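Local coordinates for bifunctional GH43-CE protein (Bacteroides eggerthii, PDB 6MLY), which probably hydrolyses xylan-type polysaccharides through a family 43 glycoside hydrolase domain and also carries a carbohydrate esterase domain, at residues 459-462 with 468-471. Numbering follows the deposited sequence.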
loop_
_atom_site.group_PDB
_atom_site.type_symbol
_atom_site.label_atom_id
_atom_site.label_comp_id
_atom_site.label_asym_id
_atom_site.label_seq_id
_atom_site.Cartn_x
_atom_site.Cartn_y
_atom_site.Cartn_z
ATOM N N PHE A 459 0.914 3.392 6.214
ATOM C CA PHE A 459 1.286 4.773 6.517
ATOM C C PHE A 459 1.569 4.928 8.015
ATOM O O PHE A 459 0.932 4.276 8.845
ATOM C CB PHE A 459 0.180 5.736 6.088
ATOM C CG PHE A 459 -0.103 5.725 4.608
ATOM C CD1 PHE A 459 -1.055 4.872 4.076
ATOM C CD2 PHE A 459 0.590 6.562 3.745
ATOM C CE1 PHE A 459 -1.310 4.862 2.711
ATOM C CE2 PHE A 459 0.332 6.550 2.382
ATOM C CZ PHE A 459 -0.618 5.699 1.867
ATOM N N TYR A 460 2.532 5.801 8.330
ATOM C CA TYR A 460 2.885 6.179 9.695
ATOM C C TYR A 460 3.048 7.703 9.765
ATOM O O TYR A 460 3.226 8.357 8.728
ATOM C CB TYR A 460 4.207 5.542 10.140
ATOM C CG TYR A 460 4.322 4.042 10.020
ATOM C CD1 TYR A 460 4.434 3.244 11.148
ATOM C CD2 TYR A 460 4.385 3.422 8.784
ATOM C CE1 TYR A 460 4.571 1.869 11.054
ATOM C CE2 TYR A 460 4.517 2.047 8.673
ATOM C CZ TYR A 460 4.612 1.267 9.812
ATOM O OH TYR A 460 4.749 -0.085 9.703
ATOM N N TYR A 461 2.998 8.246 10.991
ATOM C CA TYR A 461 3.445 9.613 11.278
ATOM C C TYR A 461 4.495 9.552 12.393
ATOM O O TYR A 461 4.794 8.479 12.902
ATOM C CB TYR A 461 2.260 10.525 11.607
ATOM C CG TYR A 461 1.694 10.396 12.998
ATOM C CD1 TYR A 461 2.227 11.110 14.060
ATOM C CD2 TYR A 461 0.597 9.588 13.253
ATOM C CE1 TYR A 461 1.704 11.005 15.340
ATOM C CE2 TYR A 461 0.057 9.474 14.525
ATOM C CZ TYR A 461 0.612 10.189 15.574
ATOM O OH TYR A 461 0.093 10.085 16.832
ATOM N N SER A 462 5.067 10.710 12.733
ATOM C CA SER A 462 6.070 10.815 13.784
ATOM C C SER A 462 6.324 12.293 14.120
ATOM O O SER A 462 6.252 13.146 13.241
ATOM C CB SER A 462 7.333 10.090 13.391
ATOM O OG SER A 462 8.384 10.350 14.308
ATOM N N TRP A 468 8.206 5.944 15.385
ATOM C CA TRP A 468 7.205 5.896 14.308
ATOM C C TRP A 468 5.880 5.312 14.805
ATOM O O TRP A 468 5.795 4.127 15.108
ATOM C CB TRP A 468 7.747 5.126 13.093
ATOM C CG TRP A 468 8.774 5.911 12.340
ATOM C CD1 TRP A 468 10.128 5.764 12.392
ATOM C CD2 TRP A 468 8.523 7.023 11.468
ATOM N NE1 TRP A 468 10.738 6.692 11.590
ATOM C CE2 TRP A 468 9.778 7.477 11.010
ATOM C CE3 TRP A 468 7.365 7.663 11.012
ATOM C CZ2 TRP A 468 9.900 8.546 10.125
ATOM C CZ3 TRP A 468 7.489 8.719 10.134
ATOM C CH2 TRP A 468 8.741 9.152 9.699
ATOM N N LYS A 469 4.853 6.171 14.826
ATOM C CA LYS A 469 3.489 5.847 15.254
ATOM C C LYS A 469 2.631 5.520 14.024
ATOM O O LYS A 469 2.364 6.396 13.197
ATOM C CB LYS A 469 2.878 7.026 16.020
ATOM C CG LYS A 469 3.481 7.307 17.393
ATOM C CD LYS A 469 3.460 8.781 17.777
ATOM C CE LYS A 469 3.449 9.019 19.274
ATOM N NZ LYS A 469 2.076 8.981 19.833
ATOM N N ALA A 470 2.196 4.258 13.922
ATOM C CA ALA A 470 1.308 3.788 12.849
ATOM C C ALA A 470 -0.010 4.573 12.885
ATOM O O ALA A 470 -0.452 4.989 13.963
ATOM C CB ALA A 470 1.067 2.302 13.000
ATOM N N ILE A 471 -0.628 4.765 11.711
ATOM C CA ILE A 471 -1.888 5.508 11.612
ATOM C C ILE A 471 -2.697 5.040 10.395
ATOM O O ILE A 471 -2.178 4.940 9.268
ATOM C CB ILE A 471 -1.639 7.030 11.574
ATOM C CG1 ILE A 471 -2.941 7.806 11.342
ATOM C CG2 ILE A 471 -0.581 7.385 10.540
ATOM C CD1 ILE A 471 -2.862 9.277 11.692
#
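With CG set between its backbone N and carbonyl carbon (chi1 78°), the Tyr461 ring swings across to Lys469 and Ile471, a flat group offering a face to one and an edge to the other. Backbone pairing puts Lys469 CB over that face, a CH-pi contact 4.1 Å from the centroid, and the chain beyond, bent at chi2 and chi4, brings CD to 3.7 Å from Tyr461 OH. A lysine suits this place because its long aliphatic part can cover an aromatic face while its amine stays at the surface. Ile471, branched and apolar, fits the ring edge, CG2 lying 3.7 Å from Tyr461 CD2. Strands 456-462 and 469-476 form an antiparallel hairpin at one margin of a sheet in the concanavalin A-like domain, 469-476 being outermost. Tyr461 and Lys469 are a hydrogen-bonded pair: Tyr461 N gives a bond of 2.9 Å to Lys469 O, and Lys469 N returns one of 3.0 Å to Tyr461 O. The Tyr461 side chain also packs on Ile419 and Val435; cut back to alanine, it would lose its ring, and a gap would probably open between these two and Lys469 CB and Ile471 CG2. On the other face, Ser462 CB sits 3.7 Å from the centroid of the Trp468 six-membered ring; serine has little bulk beyond CB, so the indole can lie over it. Ser462 OG hydrogen-bonds to Asp464 O and Asn467 O in the turn. Tyr460 CB packs beside Trp468 CE3, while the Tyr460 hydroxyl hydrogen-bonds with Glu447 OE1.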